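Local coordinates for protein bacteriohemerythrin (Methylococcus capsulatus, PDB 4XPX) that binds oxygen reversibly at a pair of iron atoms and may store it or deliver it to oxygen-requiring enzymes, at residues Met3-Ala8 with Gln20-Phe25; Ala8-Asn13 with His116-Asp121. One frame throughout, in Å; residues are numbered along the deposited sequence.

Contact 1 (Met3-Ala8 with Gln20-Phe25); sequences MTWTAA and QHKTIF. With FE2 (Fe (II) ion), chain C.
W5 and M3 close on F25 from opposite faces of its ring. They bring the N-terminal arm onto helix 15-34 of the hemerythrin four-helix bundle. The contacts on F25 are aromatic, CH-pi and Met-aromatic. The methyl CE of M3 sits over the centre of the F25 ring, 3.4 Å from the centroid. The M3 chain bends at chi3 (69°), which turns CE in over the ring. Its SD adds a Met-aromatic contact at 4.4 Å from the same centroid. On the other face W5 presents an edge, with CD1 offset toward the rim. This is a T-shaped pair, the planes at 66°. T4 O lies at the edge of the F25 ring.

The second aromatic group is W5 with K22. The extended K22 chain passes over one face of the indole, CE 3.4 Å from the centroid of the six-membered ring. NZ follows at 4.2 Å from that centroid, a cation-pi contact.

The polar link runs through water. One water accepts from W5 NE1 at 3.0 Å and from H21 ND1 at 2.8 Å. It lies in the plane of both rings, at their edges. On the far side of the imidazole, H21 NE2 binds an iron at 2.1 Å; H57, E61 and D121 also bind that metal.

An alanine in place of W5 would probably leave K22 without its aromatic partner, one face of F25 less covered and the water without its indole donor. The water accepts a hydrogen bond from each ring, so ND1 carries the hydrogen and NE2 is left to bind the iron. Through this water the N-terminal arm is linked to a ligand of the iron.

Contact 2 (Ala8-Asn13 with His116-Asp121); sequences AEFGTN and HIPKVD. With FE2 (Fe (II) ion), chain B; FE2 (Fe (II) ion), chain C.
F10 meets I117 and P118 at the end of the short helix 7-10. Its carbonyl O lies 3.4 Å from I117 CG2, and its CB is 3.9 Å from the same methyl. I117 holds CG2 anti to its backbone N, which turns this methyl toward F10 O. The side chains of F10 and I117 cross at about a right angle. P118 instead lies side by side with F10, and its CG comes to the edge of the F10 ring, 3.9 Å from CD1. The same CG is 3.6 Å from E9 O. Further along, the methyl CG2 of T12 packs against D121 CB at 4.1 Å.

This places the N-terminal segment against the last turns of helix 103-121, part of the four-helix bundle of the hemerythrin fold. D121 bridges the two irons there. Its OD1 binds one at 2.1 Å and its OD2 the other at 2.1 Å. H116 NE2 shares the first iron with OD1.

The helix that carries these ligands widens into a pi-type turn at 117-121. H116 O accepts from both V120 N and D121 N. P118 has no N-H to give to the turn before, and the helix kinks at this point. On the opposite segment, T12 OG1 hydrogen-bonds D18 and the backbone N of V14. E9 CB covers one face of the F10 ring, while its OE1 is hydrogen-bonded to T6 OG1.

In the fold
Contact 1 and contact 2 have centres 10 Å apart, on the same side of the chain's centre. Both use the N-terminal arm and the short helix 7-10, and they share A8. Their segments alternate along the chain: 3-8, then 8-13, then 20-25, then 116-121. The arm therefore lies first on helix 15-34 and then on helix 103-121, joining the start of the chain to the last long helix. F10 touches W5, T4 and F25, which makes the packing continuous. The two contacts also meet at one iron, where H21 and D121 are both ligands. The arm thus covers two of the helices that supply the di-iron site.

Contact 1 (Met3-Ala8 with Gln20-Phe25)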
# COMPACT_ATOMS: atom_id res chain seq x y z
N MET A 3 9.09 8.47 1.36
CA MET A 3 8.87 7.52 2.47
C MET A 3 10.16 6.92 2.93
O MET A 3 11.04 6.60 2.10
CB MET A 3 7.94 6.41 2.03
CG MET A 3 6.58 6.97 1.59
SD MET A 3 5.30 5.69 1.43
CE MET A 3 5.08 5.24 3.15
N THR A 4 10.28 6.67 4.21
CA THR A 4 11.41 5.95 4.79
C THR A 4 10.89 4.89 5.74
O THR A 4 10.15 5.21 6.69
CB THR A 4 12.34 6.89 5.58
OG1 THR A 4 12.87 7.87 4.68
CG2 THR A 4 13.49 6.16 6.18
N TRP A 5 11.18 3.64 5.51
CA TRP A 5 10.80 2.54 6.40
C TRP A 5 11.79 2.45 7.54
O TRP A 5 13.01 2.43 7.29
CB TRP A 5 10.72 1.25 5.59
CG TRP A 5 10.12 0.11 6.41
CD1 TRP A 5 8.82 -0.35 6.28
CD2 TRP A 5 10.77 -0.80 7.31
NE1 TRP A 5 8.64 -1.44 7.09
CE2 TRP A 5 9.80 -1.71 7.75
CE3 TRP A 5 12.08 -0.89 7.86
CZ2 TRP A 5 10.08 -2.74 8.67
CZ3 TRP A 5 12.34 -1.90 8.76
CH2 TRP A 5 11.37 -2.79 9.16
N THR A 6 11.29 2.34 8.76
CA THR A 6 12.15 1.96 9.88
C THR A 6 11.39 0.94 10.71
O THR A 6 10.17 0.94 10.71
CB THR A 6 12.52 3.15 10.82
OG1 THR A 6 11.39 3.53 11.54
CG2 THR A 6 13.10 4.31 10.04
N ALA A 7 12.11 0.13 11.47
CA ALA A 7 11.48 -0.89 12.30
C ALA A 7 10.69 -0.24 13.42
O ALA A 7 9.61 -0.72 13.79
CB ALA A 7 12.51 -1.86 12.82
N ALA A 8 11.24 0.80 14.07
CA ALA A 8 10.53 1.44 15.14
C ALA A 8 9.14 1.91 14.72
O ALA A 8 8.12 1.82 15.42
CB ALA A 8 11.29 2.64 15.73
N GLN A 20 7.36 -6.82 2.09
CA GLN A 20 6.40 -6.24 1.13
C GLN A 20 6.19 -4.77 1.40
O GLN A 20 6.07 -3.97 0.46
CB GLN A 20 5.05 -7.04 1.15
CG GLN A 20 5.23 -8.45 0.62
CD GLN A 20 3.95 -9.24 0.65
OE1 GLN A 20 3.05 -9.02 1.39
NE2 GLN A 20 3.83 -10.14 -0.33
N HIS A 21 6.14 -4.38 2.68
CA HIS A 21 6.02 -2.93 2.99
C HIS A 21 7.18 -2.15 2.44
O HIS A 21 7.04 -1.05 1.89
CB HIS A 21 5.89 -2.71 4.48
CG HIS A 21 4.60 -3.23 5.04
ND1 HIS A 21 4.44 -3.58 6.37
CD2 HIS A 21 3.38 -3.44 4.45
CE1 HIS A 21 3.16 -3.95 6.54
NE2 HIS A 21 2.48 -3.91 5.40
N LYS A 22 8.42 -2.70 2.60
CA LYS A 22 9.60 -1.98 2.08
C LYS A 22 9.50 -1.84 0.58
O LYS A 22 9.86 -0.74 0.02
CB LYS A 22 10.87 -2.70 2.49
CG LYS A 22 11.17 -2.64 3.96
CD LYS A 22 12.30 -3.56 4.32
CE LYS A 22 12.36 -3.76 5.73
NZ LYS A 22 13.56 -4.49 6.20
N THR A 23 9.02 -2.88 -0.15
CA THR A 23 8.83 -2.71 -1.59
C THR A 23 7.79 -1.66 -1.90
O THR A 23 8.01 -0.82 -2.81
CB THR A 23 8.41 -4.06 -2.21
OG1 THR A 23 9.47 -5.01 -2.10
CG2 THR A 23 7.99 -3.92 -3.66
N ILE A 24 6.66 -1.65 -1.19
CA ILE A 24 5.65 -0.62 -1.41
C ILE A 24 6.28 0.76 -1.25
O ILE A 24 6.02 1.66 -2.08
CB ILE A 24 4.45 -0.84 -0.50
CG1 ILE A 24 3.67 -2.09 -0.90
CG2 ILE A 24 3.55 0.37 -0.51
CD1 ILE A 24 2.68 -2.59 0.11
N PHE A 25 7.01 0.96 -0.19
CA PHE A 25 7.60 2.30 0.06
C PHE A 25 8.49 2.68 -1.12
O PHE A 25 8.48 3.84 -1.58
CB PHE A 25 8.40 2.35 1.34
CG PHE A 25 7.63 2.41 2.64
CD1 PHE A 25 6.36 1.81 2.83
CD2 PHE A 25 8.16 3.10 3.69
CE1 PHE A 25 5.75 1.87 4.07
CE2 PHE A 25 7.52 3.19 4.93
CZ PHE A 25 6.33 2.55 5.14
FE FE2 C . 0.42 -4.10 5.11
O HOH W 1 6.55 -3.25 8.13
O HOH W 2 -1.44 -3.63 4.60
O HOH W 3 0.38 -1.84 4.00

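Contact 2 (Ala8-Asn13 with His116-Asp121)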
# COMPACT_ATOMS: atom_id res chain seq x y z
N ALA A 8 11.24 0.80 14.07
CA ALA A 8 10.53 1.44 15.14
C ALA A 8 9.14 1.91 14.72
O ALA A 8 8.12 1.82 15.42
CB ALA A 8 11.29 2.64 15.73
N GLU A 9 9.08 2.53 13.52
CA GLU A 9 7.77 3.05 13.08
C GLU A 9 6.84 1.94 12.59
O GLU A 9 5.67 1.99 12.83
CB GLU A 9 7.99 4.05 11.95
CG GLU A 9 8.63 5.38 12.28
CD GLU A 9 9.27 6.08 10.86
OE1 GLU A 9 10.34 5.75 10.39
OE2 GLU A 9 8.45 6.81 10.44
N PHE A 10 7.45 0.97 11.84
CA PHE A 10 6.63 0.15 10.97
C PHE A 10 6.84 -1.31 11.15
O PHE A 10 6.10 -2.13 10.53
CB PHE A 10 6.84 0.49 9.50
CG PHE A 10 6.52 1.94 9.18
CD1 PHE A 10 5.29 2.46 9.48
CD2 PHE A 10 7.47 2.75 8.61
CE1 PHE A 10 5.03 3.78 9.24
CE2 PHE A 10 7.23 4.12 8.43
CZ PHE A 10 5.97 4.61 8.74
N GLY A 11 7.81 -1.77 11.95
CA GLY A 11 8.04 -3.20 12.05
C GLY A 11 6.90 -3.95 12.62
O GLY A 11 6.40 -3.57 13.67
N THR A 12 6.50 -5.04 11.99
CA THR A 12 5.39 -5.88 12.38
C THR A 12 5.79 -7.11 13.10
O THR A 12 4.90 -7.83 13.62
CB THR A 12 4.53 -6.28 11.19
OG1 THR A 12 5.29 -7.14 10.35
CG2 THR A 12 3.96 -5.09 10.45
N ASN A 13 6.97 -7.47 13.10
CA ASN A 13 7.58 -8.73 13.54
C ASN A 13 7.17 -9.88 12.66
O ASN A 13 7.37 -11.07 13.08
CB ASN A 13 7.21 -9.02 15.00
CG ASN A 13 8.04 -10.14 15.59
OD1 ASN A 13 9.20 -10.34 15.22
ND2 ASN A 13 7.45 -10.88 16.53
N HIS A 116 -1.98 2.94 8.47
CA HIS A 116 -2.42 1.56 8.49
C HIS A 116 -1.36 0.62 9.07
O HIS A 116 -1.70 -0.31 9.81
CB HIS A 116 -2.66 1.10 7.02
CG HIS A 116 -3.19 -0.30 6.90
ND1 HIS A 116 -4.52 -0.63 7.04
CD2 HIS A 116 -2.52 -1.45 6.64
CE1 HIS A 116 -4.64 -1.95 6.84
NE2 HIS A 116 -3.47 -2.50 6.59
N ILE A 117 -0.10 0.80 8.71
CA ILE A 117 0.89 -0.17 9.13
C ILE A 117 1.02 -0.20 10.67
O ILE A 117 0.93 -1.25 11.28
CB ILE A 117 2.21 -0.03 8.38
CG1 ILE A 117 2.01 -0.36 6.91
CG2 ILE A 117 3.27 -0.94 9.03
CD1 ILE A 117 3.15 0.09 6.03
N PRO A 118 1.16 0.95 11.35
CA PRO A 118 1.33 0.90 12.82
C PRO A 118 0.02 0.57 13.51
O PRO A 118 0.08 -0.05 14.59
CB PRO A 118 1.76 2.31 13.19
CG PRO A 118 2.31 2.89 11.93
CD PRO A 118 1.50 2.31 10.87
N LYS A 119 -1.13 1.02 13.01
CA LYS A 119 -2.37 0.91 13.77
C LYS A 119 -3.19 -0.31 13.43
O LYS A 119 -4.16 -0.65 14.18
CB LYS A 119 -3.25 2.18 13.64
CG LYS A 119 -2.56 3.39 14.09
CD LYS A 119 -3.17 4.65 14.22
CE LYS A 119 -2.04 5.62 14.67
NZ LYS A 119 -1.46 6.45 13.55
N VAL A 120 -2.88 -0.93 12.28
CA VAL A 120 -3.67 -2.06 11.81
C VAL A 120 -2.75 -3.26 11.60
O VAL A 120 -2.96 -4.32 12.19
CB VAL A 120 -4.50 -1.71 10.52
CG1 VAL A 120 -5.43 -2.87 10.19
CG2 VAL A 120 -5.26 -0.42 10.72
N ASP A 121 -1.70 -3.14 10.79
CA ASP A 121 -0.83 -4.28 10.55
C ASP A 121 -0.08 -4.71 11.79
O ASP A 121 0.08 -5.93 12.02
CB ASP A 121 0.18 -4.01 9.41
CG ASP A 121 -0.44 -3.98 8.04
OD1 ASP A 121 -1.60 -4.42 7.87
OD2 ASP A 121 0.29 -3.50 7.13
FE FE2 B . -2.85 -4.52 6.14
FE FE2 C . 0.42 -4.10 5.11
O HOH W 2 -1.44 -3.63 4.60
O HOH W 3 0.38 -1.84 4.00